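Local coordinates for protein inactive glucansucrase (Lactobacillus reuteri, PDB 5JBD) that is an inactive glucansucrase of glycoside hydrolase family 70, built round a TIM barrel, and binds a calcium ion, at residues A212-N215 against Y216-M219; P236-V240 against G241-D245. One frame throughout, in Å; residues are numbered along the deposited sequence.

Contact 1: A212-N215 against Y216-M219; sequences ADSN and YRLM
The guanidinium of R217 reaches back along the chain to the carbonyl of A212 with two hydrogen bonds, one of them weak. R217 NH2 donates to A212 O at 2.7 Å, approaching almost head-on to the carbonyl (C=O...N angle 166°). R217 NH1 adds the weak bond to the same A212 O at 3.2 Å, and both ends of the fork thus share one acceptor. The R217 chain is extended from CG to NE, which carries the group the full distance. Outside the turn, NH2 also donates to A838 O and NE to Q841 O, so three carbonyls restrict its rotation.

Nearer along the chain, Y216 N donates to S214 OG at 2.9 Å, with an N-H...O angle of 159°. With chi1 at 172°, the S214 hydroxyl lies anti to its own nitrogen and beside the carbonyl carbon, on the side where the chain turns toward Y216. Water 1 adds a bridge, accepting from R217 NH1 at 3.1 Å and giving a weak bond to S214 O.

Packing accompanies these bonds. S214 CB sits over one guanidinium face of R217, 3.8 Å above the plane and displaced toward its rim. The Y216 ring has the carbonyl of the preceding residue over one face, a contact set by the local backbone, with Y216 CG 3.7 Å from N215 O.

The S214 OG to Y216 N bond, spanning residues i and i+2, is an ST turn, set in the long surface loop between strands 193-197 and 242-244.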
loop_
_atom_site.group_PDB
_atom_site.type_symbol
_atom_site.label_atom_id
_atom_site.label_comp_id
_atom_site.label_asym_id
_atom_site.label_seq_id
_atom_site.Cartn_x
_atom_site.Cartn_y
_atom_site.Cartn_z
ATOM N N ALA A 212 13.682 -23.593 1.324
ATOM C CA ALA A 212 13.358 -22.208 0.875
ATOM C C ALA A 212 14.061 -21.775 -0.424
ATOM O O ALA A 212 13.951 -20.606 -0.828
ATOM C CB ALA A 212 13.662 -21.214 1.993
ATOM N N ASP A 213 14.776 -22.700 -1.072
ATOM C CA ASP A 213 15.440 -22.415 -2.335
ATOM C C ASP A 213 14.436 -22.191 -3.465
ATOM O O ASP A 213 13.299 -22.685 -3.417
ATOM C CB ASP A 213 16.388 -23.547 -2.749
ATOM C CG ASP A 213 17.636 -23.636 -1.881
ATOM O OD1 ASP A 213 17.826 -22.795 -0.981
ATOM O OD2 ASP A 213 18.434 -24.576 -2.107
ATOM N N SER A 214 14.862 -21.415 -4.464
ATOM C CA SER A 214 14.049 -21.141 -5.634
ATOM C C SER A 214 14.931 -21.008 -6.881
ATOM O O SER A 214 16.048 -20.495 -6.819
ATOM C CB SER A 214 13.213 -19.876 -5.414
ATOM O OG SER A 214 12.529 -19.464 -6.595
ATOM N N ASN A 215 14.402 -21.495 -7.999
ATOM C CA ASN A 215 14.989 -21.285 -9.325
ATOM C C ASN A 215 14.504 -19.967 -9.956
ATOM O O ASN A 215 14.899 -19.666 -11.064
ATOM C CB ASN A 215 14.625 -22.446 -10.252
ATOM C CG ASN A 215 15.279 -23.750 -9.843
ATOM O OD1 ASN A 215 14.626 -24.787 -9.824
ATOM N ND2 ASN A 215 16.565 -23.706 -9.491
ATOM N N TYR A 216 13.642 -19.219 -9.266
ATOM C CA TYR A 216 13.058 -18.000 -9.804
ATOM C C TYR A 216 13.609 -16.786 -9.060
ATOM O O TYR A 216 14.805 -16.519 -9.162
ATOM C CB TYR A 216 11.532 -18.142 -9.846
ATOM C CG TYR A 216 11.184 -19.220 -10.846
ATOM C CD1 TYR A 216 11.176 -18.939 -12.207
ATOM C CD2 TYR A 216 10.963 -20.539 -10.443
ATOM C CE1 TYR A 216 10.925 -19.927 -13.145
ATOM C CE2 TYR A 216 10.694 -21.542 -11.380
ATOM C CZ TYR A 216 10.685 -21.230 -12.730
ATOM O OH TYR A 216 10.421 -22.200 -13.680
ATOM N N ARG A 217 12.790 -16.079 -8.290
ATOM C CA ARG A 217 13.214 -14.831 -7.671
ATOM C C ARG A 217 13.856 -13.867 -8.692
ATOM O O ARG A 217 14.897 -13.258 -8.416
ATOM C CB ARG A 217 14.150 -15.084 -6.460
ATOM C CG ARG A 217 13.484 -15.822 -5.288
ATOM C CD ARG A 217 14.291 -15.742 -3.984
ATOM N NE ARG A 217 13.597 -16.395 -2.866
ATOM C CZ ARG A 217 13.965 -17.533 -2.238
ATOM N NH1 ARG A 217 15.079 -18.198 -2.552
ATOM N NH2 ARG A 217 13.204 -18.004 -1.254
ATOM N N LEU A 218 13.249 -13.748 -9.871
ATOM C CA LEU A 218 13.714 -12.770 -10.862
ATOM C C LEU A 218 13.252 -11.427 -10.335
ATOM O O LEU A 218 12.056 -11.157 -10.304
ATOM C CB LEU A 218 13.135 -13.042 -12.247
ATOM C CG LEU A 218 13.445 -14.415 -12.853
ATOM C CD1 LEU A 218 12.945 -14.502 -14.288
ATOM C CD2 LEU A 218 14.928 -14.772 -12.790
ATOM N N MET A 219 14.184 -10.628 -9.827
ATOM C CA MET A 219 13.831 -9.355 -9.189
ATOM C C MET A 219 13.988 -8.190 -10.171
ATOM O O MET A 219 14.799 -8.240 -11.071
ATOM C CB MET A 219 14.689 -9.110 -7.954
ATOM C CG MET A 219 14.434 -10.137 -6.860
ATOM S SD MET A 219 15.311 -9.746 -5.355
ATOM C CE MET A 219 14.444 -8.340 -4.725
HETATM O O HOH W 1 16.865 -17.842 -5.023
#

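Contact 2: P236-V240 against G241-D245; sequences PELLV and GNDID. With CA (calcium ion), chain C.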
loop_
_atom_site.group_PDB
_atom_site.type_symbol
_atom_site.label_atom_id
_atom_site.label_comp_id
_atom_site.label_asym_id
_atom_site.label_seq_id
_atom_site.Cartn_x
_atom_site.Cartn_y
_atom_site.Cartn_z
ATOM N N PRO A 236 11.903 -0.277 -8.372
ATOM C CA PRO A 236 12.400 -1.315 -7.446
ATOM C C PRO A 236 11.445 -2.474 -7.186
ATOM O O PRO A 236 10.215 -2.305 -7.202
ATOM C CB PRO A 236 12.635 -0.532 -6.143
ATOM C CG PRO A 236 11.626 0.568 -6.191
ATOM C CD PRO A 236 11.533 0.959 -7.643
ATOM N N GLU A 237 12.021 -3.642 -6.925
ATOM C CA GLU A 237 11.243 -4.824 -6.559
ATOM C C GLU A 237 10.617 -4.683 -5.169
ATOM O O GLU A 237 9.482 -5.141 -4.950
ATOM C CB GLU A 237 12.127 -6.076 -6.576
ATOM C CG GLU A 237 11.380 -7.396 -6.304
ATOM C CD GLU A 237 10.309 -7.666 -7.332
ATOM O OE1 GLU A 237 10.684 -7.743 -8.524
ATOM O OE2 GLU A 237 9.106 -7.743 -6.972
ATOM N N LEU A 238 11.350 -4.067 -4.242
ATOM C CA LEU A 238 10.982 -4.091 -2.812
ATOM C C LEU A 238 10.414 -2.766 -2.306
ATOM O O LEU A 238 10.965 -1.689 -2.593
ATOM C CB LEU A 238 12.205 -4.479 -1.979
ATOM C CG LEU A 238 12.908 -5.782 -2.384
ATOM C CD1 LEU A 238 14.145 -6.033 -1.531
ATOM C CD2 LEU A 238 11.974 -6.979 -2.306
ATOM N N LEU A 239 9.304 -2.858 -1.571
ATOM C CA LEU A 239 8.684 -1.729 -0.870
ATOM C C LEU A 239 8.707 -1.955 0.644
ATOM O O LEU A 239 9.486 -1.313 1.362
ATOM C CB LEU A 239 7.236 -1.529 -1.341
ATOM C CG LEU A 239 7.038 -1.144 -2.808
ATOM C CD1 LEU A 239 5.549 -1.097 -3.138
ATOM C CD2 LEU A 239 7.723 0.190 -3.117
ATOM N N VAL A 240 7.884 -2.892 1.111
ATOM C CA VAL A 240 7.733 -3.182 2.551
ATOM C C VAL A 240 7.042 -4.529 2.714
ATOM O O VAL A 240 6.281 -4.953 1.833
ATOM C CB VAL A 240 6.942 -2.058 3.274
ATOM C CG1 VAL A 240 5.466 -2.067 2.882
ATOM C CG2 VAL A 240 7.098 -2.156 4.791
ATOM N N GLY A 241 7.308 -5.203 3.832
ATOM C CA GLY A 241 6.671 -6.486 4.152
ATOM C C GLY A 241 7.370 -7.671 3.530
ATOM O O GLY A 241 8.516 -7.560 3.120
ATOM N N ASN A 242 6.665 -8.798 3.452
ATOM C CA ASN A 242 7.175 -9.977 2.783
ATOM C C ASN A 242 6.877 -9.842 1.304
ATOM O O ASN A 242 5.722 -9.949 0.892
ATOM C CB ASN A 242 6.529 -11.256 3.324
ATOM C CG ASN A 242 6.941 -11.556 4.757
ATOM O OD1 ASN A 242 6.542 -10.856 5.686
ATOM N ND2 ASN A 242 7.731 -12.611 4.941
ATOM N N ASP A 243 7.917 -9.667 0.504
ATOM C CA ASP A 243 7.755 -9.414 -0.929
ATOM C C ASP A 243 7.469 -10.719 -1.667
ATOM O O ASP A 243 8.263 -11.662 -1.601
ATOM C CB ASP A 243 9.009 -8.756 -1.504
ATOM C CG ASP A 243 8.775 -8.164 -2.894
ATOM O OD1 ASP A 243 8.091 -7.141 -2.969
ATOM O OD2 ASP A 243 9.249 -8.720 -3.905
ATOM N N ILE A 244 6.340 -10.777 -2.370
ATOM C CA ILE A 244 5.938 -12.005 -3.058
ATOM C C ILE A 244 6.717 -12.166 -4.362
ATOM O O ILE A 244 6.864 -11.204 -5.130
ATOM C CB ILE A 244 4.424 -12.029 -3.321
ATOM C CG1 ILE A 244 3.635 -11.888 -2.010
ATOM C CG2 ILE A 244 4.025 -13.303 -4.062
ATOM C CD1 ILE A 244 3.864 -12.989 -0.985
ATOM N N ASP A 245 7.224 -13.379 -4.613
ATOM C CA ASP A 245 7.943 -13.664 -5.855
ATOM C C ASP A 245 6.960 -13.874 -7.023
ATOM O O ASP A 245 6.590 -15.001 -7.357
ATOM C CB ASP A 245 8.880 -14.854 -5.730
ATOM C CG ASP A 245 9.643 -15.127 -7.015
ATOM O OD1 ASP A 245 9.650 -14.252 -7.922
ATOM O OD2 ASP A 245 10.261 -16.204 -7.128
HETATM CA CA CA C . 7.838 -6.732 -5.328
HETATM O O HOH W 2 8.156 -5.305 -0.960
HETATM O O HOH W 3 6.259 -8.551 -5.334
#
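The chain doubles back between L238 and D243, whose CA atoms stand 6.5 Å apart, passing through G241 at a positive phi of 85° before strand 242-244. A calcium ion bridges the two sides. E237 grips it twice, through its backbone O at 2.3 Å and its side-chain OE2 at 2.3 Å. The E237 side chain bends at chi2 (61°), bringing the carboxylate round to the ion that its own carbonyl also binds. D243 binds in a lopsided bidentate fashion, OD1 at 2.4 Å and OD2 at 2.8 Å from the calcium ion. The two carboxylate planes stand 64° apart, and their close oxygens are held together by the metal, which probably offsets the like charges. Water 3 links the ion to I244 O, while N287 O and N751 OD1 complete the shell.

L238 CD2 packs 3.5 Å from D243 CG, its side chain crossing that of D243 at about a right angle. Water 2 accepts from L239 N and can donate to D243 OD1, 2.7 Å away; E237 OE1 takes a bond from N220 N. Strand 242-244 runs antiparallel between strands 752-753 and 841-845, with D243 bonded through its backbone to N842 and G843.

Contact 1 and contact 2 lie in series on one loop-to-strand connection, their centres about 13 Å apart. Contact 1 is peripheral, centred about 24 Å from the centre of the chain against about 11 Å for contact 2. They meet at two places. R217 N lies 2.8 Å from D245 OD2, a probable hydrogen bond, with Y216 CB packing on the same oxygen. Further along, M219 CE packs 3.6 Å from E237 CG and 3.7 Å from L238 CD2. The R217 side chain is about 11 Å from the calcium ion, but M219 CE comes within 6.8 Å of it. Both contacts lean on strand 841-845, where the side chains of R217, M219 and E237 all touch N842.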